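Local structure of lactate dehydrogenase, adjacent gene encodes predicted malate dehydrogenase (Cryptosporidium parvum, 2FN7) at residues Val76-Ser81 with Val117-Asn122; Arg153-Ile158 with Ser167-Asn172. The protein probably catalyses the NAD-dependent interconversion of (S)-lactate and pyruvate. All coordinates share one frame; numbering follows the deposited sequence.

Contact 1 of 2, residues Val76-Ser81 with Val117-Asn122. With NAD (nicotinamide-adenine-dinucleotide), chain C; LAC (lactic acid), chain D.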
loop_
_atom_site.group_PDB
_atom_site.type_symbol
_atom_site.label_atom_id
_atom_site.label_comp_id
_atom_site.label_asym_id
_atom_site.label_seq_id
_atom_site.Cartn_x
_atom_site.Cartn_y
_atom_site.Cartn_z
ATOM N N VAL A 76 -16.091 8.994 6.586
ATOM C CA VAL A 76 -16.412 7.625 6.280
ATOM C C VAL A 76 -16.124 7.456 4.788
ATOM O O VAL A 76 -16.631 8.263 3.968
ATOM C CB VAL A 76 -17.922 7.338 6.503
ATOM C CG1 VAL A 76 -18.246 5.936 6.020
ATOM C CG2 VAL A 76 -18.265 7.468 8.014
ATOM N N ILE A 77 -15.290 6.464 4.444
ATOM C CA ILE A 77 -14.969 6.175 3.042
ATOM C C ILE A 77 -15.654 4.838 2.744
ATOM O O ILE A 77 -15.369 3.833 3.378
ATOM C CB ILE A 77 -13.448 6.066 2.816
ATOM C CG1 ILE A 77 -12.783 7.346 3.309
ATOM C CG2 ILE A 77 -13.112 5.864 1.374
ATOM C CD1 ILE A 77 -11.239 7.402 3.032
ATOM N N ILE A 78 -16.569 4.845 1.786
ATOM C CA ILE A 78 -17.304 3.654 1.408
ATOM C C ILE A 78 -16.776 2.930 0.168
ATOM O O ILE A 78 -16.895 3.449 -0.955
ATOM C CB ILE A 78 -18.815 4.003 1.160
ATOM C CG1 ILE A 78 -19.350 4.860 2.305
ATOM C CG2 ILE A 78 -19.600 2.714 1.027
ATOM C CD1 ILE A 78 -20.841 5.321 2.114
ATOM N N THR A 79 -16.188 1.758 0.362
ATOM C CA THR A 79 -15.677 0.983 -0.747
ATOM C C THR A 79 -16.439 -0.332 -0.950
ATOM O O THR A 79 -16.153 -1.064 -1.898
ATOM C CB THR A 79 -14.197 0.560 -0.526
ATOM O OG1 THR A 79 -14.171 -0.563 0.342
ATOM C CG2 THR A 79 -13.352 1.683 0.161
ATOM N N ALA A 80 -17.374 -0.635 -0.055
ATOM C CA ALA A 80 -18.152 -1.881 -0.034
ATOM C C ALA A 80 -18.798 -2.162 -1.317
ATOM O O ALA A 80 -19.493 -1.354 -1.815
ATOM C CB ALA A 80 -19.213 -1.788 1.047
ATOM N N SER A 81 -18.647 -3.365 -1.819
ATOM C CA SER A 81 -19.246 -3.687 -3.090
ATOM C C SER A 81 -19.514 -5.230 -3.327
ATOM O O SER A 81 -18.772 -6.038 -2.785
ATOM C CB SER A 81 -18.260 -3.198 -4.150
ATOM O OG SER A 81 -18.595 -3.744 -5.438
ATOM N N VAL A 117 -18.777 12.131 4.171
ATOM C CA VAL A 117 -18.728 10.839 3.519
ATOM C C VAL A 117 -18.149 10.881 2.105
ATOM O O VAL A 117 -18.605 11.689 1.250
ATOM C CB VAL A 117 -20.166 10.221 3.454
ATOM C CG1 VAL A 117 -20.147 8.918 2.644
ATOM C CG2 VAL A 117 -20.750 10.055 4.903
ATOM N N ILE A 118 -17.218 9.977 1.805
ATOM C CA ILE A 118 -16.646 9.925 0.472
ATOM C C ILE A 118 -16.973 8.539 -0.102
ATOM O O ILE A 118 -16.478 7.516 0.434
ATOM C CB ILE A 118 -15.092 10.072 0.530
ATOM C CG1 ILE A 118 -14.647 11.402 1.176
ATOM C CG2 ILE A 118 -14.538 9.891 -0.815
ATOM C CD1 ILE A 118 -13.052 11.449 1.433
ATOM N N CYS A 119 -17.781 8.484 -1.172
ATOM C CA CYS A 119 -18.113 7.215 -1.786
ATOM C C CYS A 119 -17.108 6.853 -2.837
ATOM O O CYS A 119 -16.595 7.727 -3.523
ATOM C CB CYS A 119 -19.453 7.262 -2.476
ATOM S SG CYS A 119 -20.800 7.735 -1.429
ATOM N N ILE A 120 -16.860 5.558 -2.985
ATOM C CA ILE A 120 -15.936 5.027 -3.998
ATOM C C ILE A 120 -16.602 3.937 -4.804
ATOM O O ILE A 120 -16.250 3.644 -5.968
ATOM C CB ILE A 120 -14.670 4.453 -3.363
ATOM C CG1 ILE A 120 -14.007 5.570 -2.502
ATOM C CG2 ILE A 120 -13.829 3.803 -4.398
ATOM C CD1 ILE A 120 -12.738 5.255 -2.029
ATOM N N THR A 121 -17.602 3.323 -4.163
ATOM C CA THR A 121 -18.385 2.238 -4.730
ATOM C C THR A 121 -18.969 2.629 -6.142
ATOM O O THR A 121 -19.628 3.672 -6.306
ATOM C CB THR A 121 -19.570 1.888 -3.691
ATOM O OG1 THR A 121 -19.029 1.406 -2.442
ATOM C CG2 THR A 121 -20.546 0.847 -4.287
ATOM N N ASN A 122 -18.695 1.796 -7.152
ATOM C CA ASN A 122 -19.236 1.982 -8.522
ATOM C C ASN A 122 -20.683 1.489 -8.647
ATOM O O ASN A 122 -21.106 0.662 -7.820
ATOM C CB ASN A 122 -18.362 1.231 -9.491
ATOM C CG ASN A 122 -17.288 2.108 -10.040
ATOM O OD1 ASN A 122 -16.189 1.650 -10.389
ATOM N ND2 ASN A 122 -17.589 3.408 -10.106
HETATM P PA NAD C . -13.184 -5.713 -3.343
HETATM O O1A NAD C . -11.816 -6.007 -3.267
HETATM O O2A NAD C . -14.048 -6.713 -3.896
HETATM O O5B NAD C . -13.788 -5.225 -2.055
HETATM C C5B NAD C . -15.171 -4.917 -1.762
HETATM C C4B NAD C . -15.271 -5.280 -0.226
HETATM O O4B NAD C . -16.603 -5.034 0.069
HETATM C C3B NAD C . -15.086 -6.843 0.156
HETATM O O3B NAD C . -14.045 -7.049 1.089
HETATM C C2B NAD C . -16.413 -7.198 0.693
HETATM O O2B NAD C . -16.549 -8.185 1.703
HETATM C C1B NAD C . -16.911 -5.929 1.183
HETATM N N9A NAD C . -18.317 -5.867 1.371
HETATM C C8A NAD C . -19.395 -6.400 0.774
HETATM N N7A NAD C . -20.593 -6.303 0.996
HETATM C C5A NAD C . -20.419 -5.479 2.031
HETATM C C6A NAD C . -21.379 -4.872 2.879
HETATM N N6A NAD C . -22.690 -5.089 2.735
HETATM N N1A NAD C . -20.906 -4.033 3.871
HETATM C C2A NAD C . -19.546 -3.853 4.003
HETATM N N3A NAD C . -18.599 -4.384 3.288
HETATM C C4A NAD C . -19.082 -5.181 2.304
HETATM O O3 NAD C . -13.440 -4.317 -4.254
HETATM P PN NAD C . -12.381 -3.133 -4.523
HETATM O O1N NAD C . -11.423 -3.534 -5.485
HETATM O O2N NAD C . -11.875 -2.606 -3.229
HETATM O O5D NAD C . -13.445 -2.058 -5.159
HETATM C C5D NAD C . -14.415 -1.525 -4.309
HETATM C C4D NAD C . -15.452 -0.748 -5.140
HETATM O O4D NAD C . -14.798 0.480 -5.652
HETATM C C3D NAD C . -16.006 -1.449 -6.416
HETATM O O3D NAD C . -17.347 -1.017 -6.525
HETATM C C2D NAD C . -15.123 -0.870 -7.552
HETATM O O2D NAD C . -15.793 -0.935 -8.855
HETATM C C1D NAD C . -14.957 0.523 -7.100
HETATM N N1N NAD C . -13.858 1.272 -7.659
HETATM C C2N NAD C . -14.235 2.643 -7.769
HETATM C C3N NAD C . -13.352 3.564 -8.324
HETATM C C7N NAD C . -13.634 5.090 -8.475
HETATM O O7N NAD C . -12.772 5.774 -9.023
HETATM N N7N NAD C . -14.709 5.587 -7.793
HETATM C C4N NAD C . -12.052 3.188 -8.800
HETATM C C5N NAD C . -11.710 1.737 -8.643
HETATM C C6N NAD C . -12.549 0.745 -8.097
HETATM C C LAC D . -11.685 2.903 -12.404
HETATM C CA LAC D . -12.654 2.060 -11.722
HETATM C CB LAC D . -13.119 0.674 -12.427
HETATM O O LAC D . -10.619 2.098 -12.395
HETATM O OHN LAC D . -13.819 2.876 -11.559
HETATM O OXT LAC D . -11.880 3.920 -12.986
#

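Contact 2 of 2, residues Arg153-Ile158 with Ser167-Asn172. With LAC (lactic acid), chain D.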
loop_
_atom_site.group_PDB
_atom_site.type_symbol
_atom_site.label_atom_id
_atom_site.label_comp_id
_atom_site.label_asym_id
_atom_site.label_seq_id
_atom_site.Cartn_x
_atom_site.Cartn_y
_atom_site.Cartn_z
ATOM N N ARG A 153 -4.972 10.367 -13.931
ATOM C CA ARG A 153 -4.685 9.575 -15.104
ATOM C C ARG A 153 -4.444 10.515 -16.366
ATOM O O ARG A 153 -3.497 10.293 -17.126
ATOM C CB ARG A 153 -5.848 8.625 -15.371
ATOM C CG ARG A 153 -5.855 7.356 -14.532
ATOM C CD ARG A 153 -7.248 6.674 -14.494
ATOM N NE ARG A 153 -7.183 5.413 -13.753
ATOM C CZ ARG A 153 -8.198 4.592 -13.566
ATOM N NH1 ARG A 153 -9.406 4.882 -14.083
ATOM N NH2 ARG A 153 -7.992 3.476 -12.795
ATOM N N PHE A 154 -5.285 11.542 -16.543
ATOM C CA PHE A 154 -5.197 12.471 -17.688
ATOM C C PHE A 154 -3.821 13.237 -17.541
ATOM O O PHE A 154 -2.966 13.274 -18.509
ATOM C CB PHE A 154 -6.492 13.382 -17.600
ATOM C CG PHE A 154 -6.719 14.355 -18.768
ATOM C CD1 PHE A 154 -6.322 14.059 -20.038
ATOM C CD2 PHE A 154 -7.385 15.562 -18.552
ATOM C CE1 PHE A 154 -6.567 14.910 -21.073
ATOM C CE2 PHE A 154 -7.643 16.426 -19.588
ATOM C CZ PHE A 154 -7.224 16.089 -20.870
ATOM N N ARG A 155 -3.537 13.717 -16.307
ATOM C CA ARG A 155 -2.296 14.467 -16.055
ATOM C C ARG A 155 -1.098 13.591 -16.269
ATOM O O ARG A 155 -0.053 14.013 -16.786
ATOM C CB ARG A 155 -2.269 15.010 -14.632
ATOM C CG ARG A 155 -3.326 16.021 -14.316
ATOM C CD ARG A 155 -3.419 16.233 -12.810
ATOM N NE ARG A 155 -2.242 16.948 -12.319
ATOM C CZ ARG A 155 -1.976 17.206 -11.035
ATOM N NH1 ARG A 155 -2.789 16.767 -10.042
ATOM N NH2 ARG A 155 -0.963 18.015 -10.742
ATOM N N THR A 156 -1.242 12.332 -15.916
ATOM C CA THR A 156 -0.104 11.440 -16.065
ATOM C C THR A 156 0.255 11.158 -17.510
ATOM O O THR A 156 1.416 11.070 -17.866
ATOM C CB THR A 156 -0.403 10.089 -15.295
ATOM O OG1 THR A 156 -0.537 10.413 -13.915
ATOM C CG2 THR A 156 0.718 9.094 -15.436
ATOM N N PHE A 157 -0.777 10.898 -18.300
ATOM C CA PHE A 157 -0.634 10.601 -19.725
ATOM C C PHE A 157 -0.029 11.852 -20.449
ATOM O O PHE A 157 0.879 11.698 -21.238
ATOM C CB PHE A 157 -2.013 10.196 -20.264
ATOM C CG PHE A 157 -2.558 8.903 -19.655
ATOM C CD1 PHE A 157 -1.691 7.914 -19.190
ATOM C CD2 PHE A 157 -3.922 8.649 -19.598
ATOM C CE1 PHE A 157 -2.188 6.719 -18.683
ATOM C CE2 PHE A 157 -4.434 7.397 -19.079
ATOM C CZ PHE A 157 -3.574 6.476 -18.636
ATOM N N ILE A 158 -0.550 13.053 -20.151
ATOM C CA ILE A 158 -0.050 14.291 -20.690
ATOM C C ILE A 158 1.421 14.376 -20.252
ATOM O O ILE A 158 2.317 14.538 -21.116
ATOM C CB ILE A 158 -0.791 15.474 -20.114
ATOM C CG1 ILE A 158 -2.198 15.525 -20.664
ATOM C CG2 ILE A 158 -0.108 16.728 -20.495
ATOM C CD1 ILE A 158 -3.046 16.311 -19.805
ATOM N N SER A 167 3.114 16.577 -11.600
ATOM C CA SER A 167 2.546 17.591 -10.712
ATOM C C SER A 167 2.521 18.944 -11.388
ATOM O O SER A 167 1.847 19.851 -10.921
ATOM C CB SER A 167 3.392 17.704 -9.419
ATOM O OG SER A 167 3.525 16.396 -8.790
ATOM N N ASP A 168 3.302 19.114 -12.462
ATOM C CA ASP A 168 3.328 20.418 -13.165
ATOM C C ASP A 168 2.317 20.509 -14.295
ATOM O O ASP A 168 2.271 21.532 -14.940
ATOM C CB ASP A 168 4.758 20.778 -13.700
ATOM C CG ASP A 168 5.764 20.946 -12.554
ATOM O OD1 ASP A 168 5.441 21.741 -11.637
ATOM O OD2 ASP A 168 6.830 20.295 -12.527
ATOM N N VAL A 169 1.531 19.430 -14.528
ATOM C CA VAL A 169 0.484 19.451 -15.496
ATOM C C VAL A 169 -0.780 19.774 -14.742
ATOM O O VAL A 169 -1.019 19.165 -13.717
ATOM C CB VAL A 169 0.290 18.129 -16.113
ATOM C CG1 VAL A 169 -0.980 18.160 -16.896
ATOM C CG2 VAL A 169 1.508 17.721 -16.948
ATOM N N SER A 170 -1.568 20.752 -15.185
ATOM C CA SER A 170 -2.882 21.113 -14.595
ATOM C C SER A 170 -3.889 20.574 -15.639
ATOM O O SER A 170 -3.772 20.859 -16.845
ATOM C CB SER A 170 -3.009 22.643 -14.465
ATOM O OG SER A 170 -4.312 23.054 -14.043
ATOM N N ALA A 171 -4.827 19.724 -15.225
ATOM C CA ALA A 171 -5.779 19.125 -16.184
ATOM C C ALA A 171 -6.945 18.496 -15.389
ATOM O O ALA A 171 -6.678 17.810 -14.376
ATOM C CB ALA A 171 -5.080 18.026 -17.026
ATOM N N ASN A 172 -8.189 18.760 -15.796
ATOM C CA ASN A 172 -9.373 18.253 -15.142
ATOM C C ASN A 172 -10.196 17.324 -16.014
ATOM O O ASN A 172 -10.217 17.477 -17.263
ATOM C CB ASN A 172 -10.289 19.383 -14.764
ATOM C CG ASN A 172 -9.779 20.165 -13.623
ATOM O OD1 ASN A 172 -9.514 21.405 -13.736
ATOM N ND2 ASN A 172 -9.638 19.480 -12.465
HETATM C C LAC D . -11.685 2.903 -12.404
HETATM C CA LAC D . -12.654 2.060 -11.722
HETATM C CB LAC D . -13.119 0.674 -12.427
HETATM O O LAC D . -10.619 2.098 -12.395
HETATM O OHN LAC D . -13.819 2.876 -11.559
HETATM O OXT LAC D . -11.880 3.920 -12.986
#

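Contact 1 of 2, residues Val76-Ser81 with Val117-Asn122
The carbonyl oxygen of Ile78 receives two successive amides of the neighbouring segment, Ile120 N at 2.9 Å and, by a longer bond, Thr121 N at 3.3 Å. This fork marks the point where regular pairing stops. Upstream, Val76, Ile77 and Ile78 pair in parallel with Val117, Ile118 and Cys119; the Ile118 N to Val76 O bond is nearly straight (169°), and Ile78 N returns a bond to Ile118 O. Beyond the fork, the Thr121 hydroxyl gives a hydrogen bond to Ala80 O, with OG1 2.9 Å away and above the carbonyl plane. Strands 75-78 and 116-119, joined through helix 94-111, form a beta-alpha-beta unit of the Rossmann fold, and NAD lies across their C-terminal ends. There Ser81 N binds O4B of the adenosine ribose, Asn122 N binds O3D of the nicotinamide ribose, and Ala80 CB lies 3.5 Å from N3A of the adenine. On one sheet face Ile77 CG2, held anti to its own N by chi1 of -55°, presses closely on Ile120 CD1 (3.5 Å), beside Ile19 of helix 14-25. On the other, the Ile78 CD1 end lies across Val117 CG1 at 3.7 Å, with Phe131 of helix 124-135 touching both residues. Thr79 turns its hydroxyl to Gly11 O, in the glycine-rich turn predicted to bind NAD.

Contact 2 of 2, residues Arg153-Ile158 with Ser167-Asn172
Helix 147-162, which carries the substrate-binding Arg153, is fastened on another side to the start of strand 169-174 by Arg155, Phe154 and Ile158. Arg155 brings its guanidinium edge to the backbone: NE donates to Val169 O at 2.9 Å, and NH2 adds a weak bond of 3.2 Å to the same oxygen. A bend at chi3 (71°) turns the end of the chain back to this carbonyl, which lies 24° out of the guanidinium plane as seen from NE. The aliphatic part of the arginine is used as well, since Arg155 CG packs 3.8 Å from Ala171 CB. Three helix side chains meet that methyl, for Ala171 CB is also 3.7 Å from Phe154 CD2 and 3.8 Å from Ile158 CD1. The latter atom leans over one face of the Phe154 ring toward its rim, while Asn172 O stands at the ring edge. Ile158, one turn on from Phe154, also sets CG2 against both methyls of Val169. Helix 206-217 touches Phe154, and Val53 of the second subunit packs on Arg155. Arg153 points elsewhere: its extended chain delivers a two-pronged grip on lactate, with NH1 2.9 Å from OXT and NH2 3.0 Å from O in the guanidinium plane. Such paired bonding of one arginine to the substrate carboxylate is characteristic of the substrate site of the lactate/malate dehydrogenase family.

Contact 1 comes first along the chain, inside the parallel sheet of the NAD-binding domain; contact 2 follows in the C-terminal alpha/beta domain, between helix 147-162 and an antiparallel sheet. Their centres are 24 Å apart and their nearest atoms about 8 Å apart, so the two do not touch. Lactate bridges the interval: Asn122 of contact 1 and Arg153 of contact 2 both line its site, where His177, the predicted proton acceptor, and Arg90 also bind it. The substrate site thus lies between the two domains, with Asn122 and Arg90 coming from the first and Arg153 and His177 from the second.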